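Local coordinates for 5-formyl-3-hydroxy-2-methylpyridine 4-carboxylate 5-dehydrogenase (Mesorhizobium japonicum MAFF 303099, PDB 4OM8), which oxidises 5-formyl-3-hydroxy-2-methylpyridine-4-carboxylate with NAD(+) in vitamin B6 degradation and can also reduce the same compound to 4-pyridoxate with NADH, at residues Arg68-Asp72 with Ile73-Val77; Ala198-Leu201 with Val202-Val206; Asp239-Lys242 with Ser243-Phe247; Ser269-Gly272 with Ile273-Glu277. All coordinates share one frame; numbering follows the deposited sequence. Where two conformers were deposited one is given.

Contact 1. Residues Arg68-Asp72 with Ile73-Val77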
loop_
_atom_site.group_PDB
_atom_site.type_symbol
_atom_site.label_atom_id
_atom_site.label_comp_id
_atom_site.label_asym_id
_atom_site.label_seq_id
_atom_site.Cartn_x
_atom_site.Cartn_y
_atom_site.Cartn_z
ATOM N N ARG A 68 -8.602 -23.625 23.682
ATOM C CA ARG A 68 -9.515 -24.764 23.686
ATOM C C ARG A 68 -10.763 -24.428 22.888
ATOM O O ARG A 68 -11.282 -23.320 23.000
ATOM C CB ARG A 68 -9.897 -25.152 25.121
ATOM C CG ARG A 68 -10.892 -26.294 25.209
ATOM C CD ARG A 68 -11.060 -26.780 26.646
ATOM N NE ARG A 68 -11.637 -25.797 27.571
ATOM C CZ ARG A 68 -12.950 -25.624 27.735
ATOM N NH1 ARG A 68 -13.806 -26.333 27.010
ATOM N NH2 ARG A 68 -13.408 -24.732 28.605
ATOM N N PHE A 69 -11.232 -25.379 22.084
ATOM C CA PHE A 69 -12.479 -25.242 21.342
ATOM C C PHE A 69 -13.597 -26.005 22.048
ATOM O O PHE A 69 -13.386 -27.107 22.564
ATOM C CB PHE A 69 -12.346 -25.772 19.904
ATOM C CG PHE A 69 -11.384 -24.999 19.040
ATOM C CD1 PHE A 69 -11.011 -23.709 19.363
ATOM C CD2 PHE A 69 -10.873 -25.570 17.889
ATOM C CE1 PHE A 69 -10.138 -23.004 18.567
ATOM C CE2 PHE A 69 -9.991 -24.869 17.084
ATOM C CZ PHE A 69 -9.621 -23.586 17.430
ATOM N N THR A 70 -14.795 -25.439 22.027
ATOM C CA THR A 70 -15.949 -26.082 22.644
ATOM C C THR A 70 -17.217 -25.846 21.818
ATOM O O THR A 70 -17.314 -24.858 21.069
ATOM C CB THR A 70 -16.164 -25.587 24.097
ATOM O OG1 THR A 70 -17.248 -26.308 24.699
ATOM C CG2 THR A 70 -16.471 -24.087 24.132
ATOM N N ASP A 71 -18.185 -26.757 21.948
ATOM C CA ASP A 71 -19.468 -26.621 21.255
ATOM C C ASP A 71 -20.573 -26.144 22.203
ATOM O O ASP A 71 -21.768 -26.206 21.876
ATOM C CB ASP A 71 -19.870 -27.951 20.592
ATOM C CG ASP A 71 -20.278 -29.015 21.604
ATOM O OD1 ASP A 71 -19.837 -28.947 22.773
ATOM O OD2 ASP A 71 -21.037 -29.936 21.224
ATOM N N ASP A 72 -20.172 -25.662 23.378
ATOM C CA ASP A 72 -21.113 -25.167 24.374
ATOM C C ASP A 72 -20.783 -23.718 24.690
ATOM O O ASP A 72 -19.727 -23.429 25.244
ATOM C CB ASP A 72 -21.058 -26.023 25.644
ATOM C CG ASP A 72 -22.146 -25.668 26.623
ATOM O OD1 ASP A 72 -22.013 -24.637 27.310
ATOM O OD2 ASP A 72 -23.149 -26.410 26.693
ATOM N N ILE A 73 -21.667 -22.797 24.316
ATOM C CA ILE A 73 -21.308 -21.383 24.455
ATOM C C ILE A 73 -21.216 -20.959 25.933
ATOM O O ILE A 73 -20.417 -20.082 26.272
ATOM C CB ILE A 73 -22.289 -20.483 23.672
ATOM C CG1 ILE A 73 -21.704 -19.072 23.507
ATOM C CG2 ILE A 73 -23.664 -20.475 24.325
ATOM C CD1 ILE A 73 -22.456 -18.225 22.504
ATOM N N GLY A 74 -21.982 -21.598 26.814
ATOM C CA GLY A 74 -21.896 -21.304 28.241
ATOM C C GLY A 74 -20.519 -21.664 28.778
ATOM O O GLY A 74 -19.927 -20.932 29.581
ATOM N N ASP A 75 -20.009 -22.804 28.331
ATOM C CA ASP A 75 -18.659 -23.234 28.650
ATOM C C ASP A 75 -17.664 -22.172 28.153
ATOM O O ASP A 75 -16.829 -21.682 28.912
ATOM C CB ASP A 75 -18.417 -24.610 28.021
ATOM C CG ASP A 75 -16.996 -25.099 28.161
ATOM O OD1 ASP A 75 -16.242 -24.574 28.995
ATOM O OD2 ASP A 75 -16.646 -26.055 27.433
ATOM N N ALA A 76 -17.800 -21.772 26.892
ATOM C CA ALA A 76 -16.859 -20.816 26.315
ATOM C C ALA A 76 -16.790 -19.490 27.055
ATOM O O ALA A 76 -15.699 -18.992 27.326
ATOM C CB ALA A 76 -17.201 -20.560 24.849
ATOM N N VAL A 77 -17.936 -18.895 27.379
ATOM C CA VAL A 77 -17.876 -17.543 27.945
ATOM C C VAL A 77 -17.794 -17.526 29.470
ATOM O O VAL A 77 -17.694 -16.453 30.061
ATOM C CB VAL A 77 -19.083 -16.658 27.493
ATOM C CG1 VAL A 77 -19.171 -16.616 25.970
ATOM C CG2 VAL A 77 -20.409 -17.125 28.102
#
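R68, T70 and D75 meet in a local strand-to-helix contact, where a salt bridge accompanies an ST turn and a helix N-cap. It lies in the Rossmann-type NAD-binding domain, where the outermost strand 66-70 turns into the short helix 73-77. The guanidinium of R68 takes the carboxylate of D75 end-on. R68 NH1 bonds D75 OD2 and NH2 bonds OD1, each on the syn side but somewhat out of the carboxylate plane. The two planes are only 17° apart. R68 NH2 lies 2.9 Å from D75 OD1, and the bond is nearly straight at 174°. R68 reaches this point with a bend at chi3 (64°), which turns the end of the chain toward the helix. D75 OD2 is held twice, because T70 OG1 also donates to D75 OD2 at 2.8 Å, from the anti side and tilted out of the plane. The same hydroxyl accepts from D72 N in the ST turn. The T70 methyl CG2 packs on A76 CB at 3.7 Å. F69 points the other way, onto helix 35-54. The side chain of I73 touches Y31 and lies about 5 Å from the bound NAD. D72 is the N-cap of helix 73-77: D72 OD1 uses its anti lone pair to accept from D75 N at 2.9 Å.

Contact 2. Residues Ala198-Leu201 with Val202-Val206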
loop_
_atom_site.group_PDB
_atom_site.type_symbol
_atom_site.label_atom_id
_atom_site.label_comp_id
_atom_site.label_asym_id
_atom_site.label_seq_id
_atom_site.Cartn_x
_atom_site.Cartn_y
_atom_site.Cartn_z
ATOM N N ALA A 198 -8.457 2.350 -8.350
ATOM C CA ALA A 198 -7.852 1.264 -9.120
ATOM C C ALA A 198 -8.887 0.578 -10.010
ATOM O O ALA A 198 -8.634 0.326 -11.186
ATOM C CB ALA A 198 -7.196 0.252 -8.193
ATOM N N VAL A 199 -10.054 0.287 -9.445
ATOM C CA VAL A 199 -11.113 -0.355 -10.211
ATOM C C VAL A 199 -11.552 0.565 -11.360
ATOM O O VAL A 199 -11.756 0.106 -12.482
ATOM C CB VAL A 199 -12.303 -0.709 -9.307
ATOM C CG1 VAL A 199 -13.572 -1.014 -10.139
ATOM C CG2 VAL A 199 -11.926 -1.894 -8.406
ATOM N N ASP A 200 -11.676 1.866 -11.086
ATOM C CA ASP A 200 -12.091 2.805 -12.129
ATOM C C ASP A 200 -11.107 2.813 -13.299
ATOM O O ASP A 200 -11.505 2.801 -14.466
ATOM C CB ASP A 200 -12.245 4.223 -11.566
ATOM C CG ASP A 200 -13.042 5.120 -12.499
ATOM O OD1 ASP A 200 -14.186 4.742 -12.849
ATOM O OD2 ASP A 200 -12.526 6.182 -12.902
ATOM N N LEU A 201 -9.817 2.767 -12.995
ATOM C CA LEU A 201 -8.823 2.832 -14.050
ATOM C C LEU A 201 -8.823 1.570 -14.912
ATOM O O LEU A 201 -8.635 1.641 -16.141
ATOM C CB LEU A 201 -7.440 3.076 -13.444
ATOM C CG LEU A 201 -7.295 4.467 -12.811
ATOM C CD1 LEU A 201 -6.044 4.548 -11.960
ATOM C CD2 LEU A 201 -7.269 5.546 -13.873
ATOM N N VAL A 202 -9.029 0.413 -14.287
ATOM C CA VAL A 202 -9.106 -0.846 -15.024
ATOM C C VAL A 202 -10.370 -0.836 -15.874
ATOM O O VAL A 202 -10.342 -1.125 -17.069
ATOM C CB VAL A 202 -9.097 -2.047 -14.076
ATOM C CG1 VAL A 202 -9.473 -3.333 -14.817
ATOM C CG2 VAL A 202 -7.724 -2.171 -13.401
ATOM N N GLU A 203 -11.471 -0.447 -15.250
ATOM C CA GLU A 203 -12.781 -0.439 -15.896
ATOM C C GLU A 203 -12.832 0.430 -17.146
ATOM O O GLU A 203 -13.455 0.047 -18.143
ATOM C CB GLU A 203 -13.811 0.026 -14.873
ATOM C CG GLU A 203 -15.215 0.141 -15.337
ATOM C CD GLU A 203 -16.118 0.404 -14.161
ATOM O OE1 GLU A 203 -16.252 1.573 -13.759
ATOM O OE2 GLU A 203 -16.643 -0.570 -13.611
ATOM N N ARG A 204 -12.164 1.582 -17.124
ATOM C CA ARG A 204 -12.246 2.472 -18.277
ATOM C C ARG A 204 -11.055 2.325 -19.222
ATOM O O ARG A 204 -10.831 3.166 -20.091
ATOM C CB ARG A 204 -12.411 3.919 -17.833
ATOM C CG ARG A 204 -11.278 4.539 -17.075
ATOM C CD ARG A 204 -11.854 5.768 -16.374
ATOM N NE ARG A 204 -10.889 6.576 -15.634
ATOM C CZ ARG A 204 -10.297 7.667 -16.115
ATOM N NH1 ARG A 204 -10.546 8.067 -17.351
ATOM N NH2 ARG A 204 -9.449 8.356 -15.359
ATOM N N GLY A 205 -10.317 1.234 -19.060
ATOM C CA GLY A 205 -9.312 0.843 -20.039
ATOM C C GLY A 205 -8.003 1.607 -19.994
ATOM O O GLY A 205 -7.283 1.672 -20.996
ATOM N N VAL A 206 -7.681 2.180 -18.842
ATOM C CA VAL A 206 -6.412 2.883 -18.701
ATOM C C VAL A 206 -5.277 1.877 -18.538
ATOM O O VAL A 206 -4.154 2.146 -18.937
ATOM C CB VAL A 206 -6.453 3.881 -17.514
ATOM C CG1 VAL A 206 -5.103 4.584 -17.323
ATOM C CG2 VAL A 206 -7.576 4.914 -17.736
HETATM O O HOH W 1 -15.448 2.771 -11.470
HETATM O O HOH W 2 -10.091 7.289 -12.665
#
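D200 and R204 pair one turn apart at the C-terminal end of helix 187-203, where a Schellman motif stops the helix. The tight part is the backbone and the apolar side. V206 N bonds L201 O at 2.9 Å and G205 N bonds V202 O, with G205 at positive phi as the C-prime residue. This turn brings V206 back over L201, with V206 CG2 3.9 Å from L201 CD2. V206 CG2 also lies over the centre of one face of the R204 guanidinium. V178 of the second subunit packs on V206. The other side is polar and watered. R204 NE meets D200 OD2 at 3.2 Å in a salt bridge, with the two planes 34° apart. One water donates to D200 OD2 and accepts from R204 NH2. A second water donates to D200 OD1 and to E203 OE1. E203 OE2 is taken by M261 N. The CG of R204 sits between its backbone N and carbonyl carbon (chi1 65°), which lays the chain back over the helix, with R204 CG 3.1 Å from D200 O. With a leucine at R204, D200 OD2 would probably be left without its charged mate and the bridging water would lose one partner. R204 probably offsets the charge of D200, while the separate water between D200 and E203 is likely to ease the approach of the two acids.

Contact 3. Residues Asp239-Lys242 with Ser243-Phe247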
loop_
_atom_site.group_PDB
_atom_site.type_symbol
_atom_site.label_atom_id
_atom_site.label_comp_id
_atom_site.label_asym_id
_atom_site.label_seq_id
_atom_site.Cartn_x
_atom_site.Cartn_y
_atom_site.Cartn_z
ATOM N N ASP A 239 4.530 20.882 0.283
ATOM C CA ASP A 239 4.401 21.859 -0.789
ATOM C C ASP A 239 4.077 21.155 -2.104
ATOM O O ASP A 239 3.236 21.615 -2.881
ATOM C CB ASP A 239 5.680 22.713 -0.907
ATOM C CG ASP A 239 6.959 21.884 -1.005
ATOM O OD1 ASP A 239 7.018 20.752 -0.484
ATOM O OD2 ASP A 239 7.944 22.396 -1.586
ATOM N N ILE A 240 4.729 20.021 -2.337
ATOM C CA ILE A 240 4.473 19.242 -3.541
ATOM C C ILE A 240 3.069 18.636 -3.495
ATOM O O ILE A 240 2.303 18.711 -4.465
ATOM C CB ILE A 240 5.522 18.137 -3.708
ATOM C CG1 ILE A 240 6.924 18.751 -3.861
ATOM C CG2 ILE A 240 5.155 17.228 -4.881
ATOM C CD1 ILE A 240 7.033 19.798 -4.936
ATOM N N TYR A 241 2.719 18.061 -2.353
ATOM C CA TYR A 241 1.384 17.489 -2.202
ATOM C C TYR A 241 0.308 18.553 -2.404
ATOM O O TYR A 241 -0.700 18.288 -3.040
ATOM C CB TYR A 241 1.217 16.821 -0.839
ATOM C CG TYR A 241 -0.120 16.125 -0.706
ATOM C CD1 TYR A 241 -0.482 15.086 -1.572
ATOM C CD2 TYR A 241 -1.032 16.517 0.263
ATOM C CE1 TYR A 241 -1.722 14.452 -1.454
ATOM C CE2 TYR A 241 -2.271 15.903 0.382
ATOM C CZ TYR A 241 -2.606 14.871 -0.469
ATOM O OH TYR A 241 -3.845 14.283 -0.333
ATOM N N LYS A 242 0.518 19.755 -1.867
ATOM C CA LYS A 242 -0.405 20.862 -2.127
ATOM C C LYS A 242 -0.538 21.149 -3.634
ATOM O O LYS A 242 -1.647 21.176 -4.170
ATOM C CB LYS A 242 0.055 22.120 -1.381
ATOM C CG LYS A 242 -0.685 23.410 -1.745
ATOM C CD LYS A 242 -0.145 24.571 -0.914
ATOM C CE LYS A 242 -0.722 25.906 -1.376
ATOM N NZ LYS A 242 -0.228 27.026 -0.497
ATOM N N SER A 243 0.589 21.351 -4.306
ATOM C CA SER A 243 0.574 21.691 -5.727
ATOM C C SER A 243 -0.131 20.638 -6.558
ATOM O O SER A 243 -0.961 20.959 -7.408
ATOM C CB SER A 243 2.002 21.867 -6.245
ATOM O OG SER A 243 2.652 22.928 -5.578
ATOM N N VAL A 244 0.201 19.375 -6.315
ATOM C CA VAL A 244 -0.370 18.306 -7.124
ATOM C C VAL A 244 -1.827 18.040 -6.772
ATOM O O VAL A 244 -2.675 17.926 -7.661
ATOM C CB VAL A 244 0.434 17.013 -6.981
ATOM C CG1 VAL A 244 -0.214 15.889 -7.773
ATOM C CG2 VAL A 244 1.855 17.251 -7.475
ATOM N N SER A 245 -2.132 17.956 -5.479
ATOM C CA SER A 245 -3.497 17.629 -5.074
ATOM C C SER A 245 -4.463 18.733 -5.492
ATOM O O SER A 245 -5.650 18.465 -5.684
ATOM C CB SER A 245 -3.589 17.366 -3.567
ATOM O OG SER A 245 -3.434 18.553 -2.806
ATOM N N SER A 246 -3.957 19.953 -5.668
ATOM C CA SER A 246 -4.793 21.081 -6.077
ATOM C C SER A 246 -5.513 20.834 -7.405
ATOM O O SER A 246 -6.602 21.365 -7.632
ATOM C CB SER A 246 -3.959 22.371 -6.162
ATOM O OG SER A 246 -3.049 22.378 -7.255
ATOM N N PHE A 247 -4.906 20.048 -8.290
ATOM C CA PHE A 247 -5.595 19.708 -9.534
ATOM C C PHE A 247 -5.925 18.225 -9.613
ATOM O O PHE A 247 -6.911 17.851 -10.249
ATOM C CB PHE A 247 -4.780 20.136 -10.769
ATOM C CG PHE A 247 -3.501 19.374 -10.963
ATOM C CD1 PHE A 247 -3.482 18.172 -11.661
ATOM C CD2 PHE A 247 -2.309 19.881 -10.479
ATOM C CE1 PHE A 247 -2.305 17.480 -11.845
ATOM C CE2 PHE A 247 -1.121 19.200 -10.665
ATOM C CZ PHE A 247 -1.117 17.998 -11.346
#
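The side chain of S245 has OG between its own backbone N and carbonyl carbon (chi1 71°), which turns the hydroxyl back onto Y241 O. Y241 has its CG opposite the backbone N (chi1 -175°), and this swings the ring alongside the helix toward S245. The two residues are four apart, one turn of helix 238-251. Y241 O is gripped twice. S245 OG and S245 N both donate to Y241 O, each at 2.8 Å, from opposite faces of the carbonyl plane. A serine bond of this kind back to the carbonyl one turn earlier is a familiar feature of helices. It satisfies the hydroxyl of a buried residue within its own helix. S245 CB lies over one face of the Y241 ring, 4.2 Å from the centroid and 15° off the normal, a CH-pi contact.

The preceding positions follow the regular helical pattern. V244 N bonds I240 O at 2.9 Å, and S243 N bonds D239 O. Here the side chains meet lightly: I240 CG2 and V244 CG2 are 4.2 Å apart. V244 CG2 comes closer to the carbonyl than to the methyl, 3.4 Å from I240 O. One turn on from K242, S246 N bonds K242 O.

The helix belongs to the C-terminal domain and faces the second subunit of the dimer. The Y241 ring meets the ring of Y192 of that subunit. V244 also packs on that Y192, K242 packs on T266 of the second subunit, and D239 makes a salt bridge with K274 of the second subunit, in the loop after its helix 260-267.

Contact 4. Residues Ser269-Gly272 with Ile273-Glu277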
loop_
_atom_site.group_PDB
_atom_site.type_symbol
_atom_site.label_atom_id
_atom_site.label_comp_id
_atom_site.label_asym_id
_atom_site.label_seq_id
_atom_site.Cartn_x
_atom_site.Cartn_y
_atom_site.Cartn_z
ATOM N N SER A 269 -21.240 -14.673 -11.729
ATOM C CA SER A 269 -20.828 -15.628 -10.697
ATOM C C SER A 269 -19.314 -15.786 -10.655
ATOM O O SER A 269 -18.799 -16.850 -10.293
ATOM C CB SER A 269 -21.489 -17.001 -10.913
ATOM O OG SER A 269 -22.903 -16.883 -10.981
ATOM N N LYS A 270 -18.604 -14.726 -11.029
ATOM C CA LYS A 270 -17.148 -14.704 -10.962
ATOM C C LYS A 270 -16.703 -13.939 -9.722
ATOM O O LYS A 270 -16.503 -12.721 -9.770
ATOM C CB LYS A 270 -16.563 -14.066 -12.215
ATOM C CG LYS A 270 -16.931 -14.782 -13.504
ATOM C CD LYS A 270 -16.474 -13.973 -14.709
ATOM C CE LYS A 270 -16.875 -14.654 -16.010
ATOM N NZ LYS A 270 -16.208 -14.028 -17.192
ATOM N N PHE A 271 -16.554 -14.650 -8.612
ATOM C CA PHE A 271 -16.365 -14.008 -7.314
ATOM C C PHE A 271 -14.905 -13.919 -6.880
ATOM O O PHE A 271 -14.607 -13.295 -5.857
ATOM C CB PHE A 271 -17.172 -14.741 -6.240
ATOM C CG PHE A 271 -18.645 -14.751 -6.507
ATOM C CD1 PHE A 271 -19.346 -13.562 -6.640
ATOM C CD2 PHE A 271 -19.333 -15.947 -6.643
ATOM C CE1 PHE A 271 -20.710 -13.561 -6.890
ATOM C CE2 PHE A 271 -20.696 -15.954 -6.896
ATOM C CZ PHE A 271 -21.383 -14.754 -7.022
ATOM N N GLY A 272 -14.007 -14.538 -7.637
ATOM C CA GLY A 272 -12.593 -14.510 -7.291
ATOM C C GLY A 272 -12.072 -15.900 -6.963
ATOM O O GLY A 272 -12.452 -16.873 -7.608
ATOM N N ILE A 273 -11.196 -15.991 -5.966
ATOM C CA ILE A 273 -10.598 -17.274 -5.591
ATOM C C ILE A 273 -11.660 -18.331 -5.317
ATOM O O ILE A 273 -11.537 -19.469 -5.783
ATOM C CB ILE A 273 -9.699 -17.133 -4.346
ATOM C CG1 ILE A 273 -8.574 -16.143 -4.629
ATOM C CG2 ILE A 273 -9.111 -18.480 -3.962
ATOM C CD1 ILE A 273 -7.555 -16.676 -5.555
ATOM N N LYS A 274 -12.705 -17.943 -4.583
ATOM C CA LYS A 274 -13.709 -18.892 -4.099
ATOM C C LYS A 274 -14.443 -19.605 -5.227
ATOM O O LYS A 274 -14.942 -20.713 -5.038
ATOM C CB LYS A 274 -14.727 -18.193 -3.194
ATOM C CG LYS A 274 -15.558 -17.139 -3.906
ATOM C CD LYS A 274 -16.683 -16.599 -3.035
ATOM C CE LYS A 274 -16.153 -15.763 -1.887
ATOM N NZ LYS A 274 -17.254 -15.197 -1.041
ATOM N N SER A 275 -14.505 -18.989 -6.401
ATOM C CA SER A 275 -15.236 -19.611 -7.494
ATOM C C SER A 275 -14.313 -19.957 -8.662
ATOM O O SER A 275 -14.749 -20.531 -9.660
ATOM C CB SER A 275 -16.391 -18.706 -7.949
ATOM O OG SER A 275 -15.924 -17.545 -8.597
ATOM N N GLY A 276 -13.026 -19.645 -8.520
ATOM C CA GLY A 276 -12.043 -19.974 -9.536
ATOM C C GLY A 276 -11.818 -18.928 -10.613
ATOM O O GLY A 276 -10.967 -19.079 -11.494
ATOM N N GLU A 277 -12.586 -17.850 -10.538
ATOM C CA GLU A 277 -12.503 -16.791 -11.515
ATOM C C GLU A 277 -13.061 -15.499 -10.926
ATOM O O GLU A 277 -14.138 -15.478 -10.329
ATOM C CB GLU A 277 -13.262 -17.168 -12.792
ATOM C CG GLU A 277 -13.088 -16.160 -13.893
ATOM C CD GLU A 277 -13.833 -16.518 -15.165
ATOM O OE1 GLU A 277 -14.646 -17.471 -15.149
ATOM O OE2 GLU A 277 -13.604 -15.820 -16.168
HETATM O O HOH W 3 -16.626 -18.039 -11.199
#
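G272 O accepts from two backbone amides of the turn that follows it. S275 N donates to G272 O at 3.2 Å from above the carbonyl plane, and G276 N adds a weak bond. The turn is closed by G272 N, which donates to E277 O at 2.9 Å from 50° out of the carbonyl plane. G272 and E277 thus form a single antiparallel bridge. The backbone angles of G272 and of G276 would press a side chain against the preceding carbonyl, so each calls for glycine. S275 has two conformers. In one of them S275 OG accepts from F271 N at 3.0 Å, and a water joins that hydroxyl to S269 O. Both links are doubtful to the extent that the other conformer is occupied.

A charged pair flanks the turn. K270 and E277 run side by side as extended chains that point the same way. K270 NZ meets E277 OE2 in a salt bridge, weak as a hydrogen bond at 3.3 Å. An alanine at K270 would probably leave the E277 carboxylate without this charge and strip the cover from its extended chain. F271 CB also touches K274 CG at 3.7 Å. Both F271 and K274 turn to D239 of the second subunit. The arrangement is a tight turn closed by one antiparallel hydrogen-bonded pair, G272 with E277. It follows the Schellman motif that ends helix 260-267, with S269 as C-prime residue, and it touches the second subunit of the dimer.

In the fold
Following the chain, the four contacts come in series; none nests in or crosses another. Each is local and closes only a turn or a few residues. Contact 1 comes first, joining the edge strand of the NAD-binding domain to its next helix. The other three belong to the C-terminal domain. Contact 2 ends helix 187-203, contact 3 lies within helix 238-251, and contact 4 shapes the loop between helices 260-267 and 284-305. Contacts 1 and 3 are furthest apart, with centres about 55 Å from each other. Contacts 2, 3 and 4 all touch the second subunit. Contact 3 of one chain meets contact 4 of the other across the dimer.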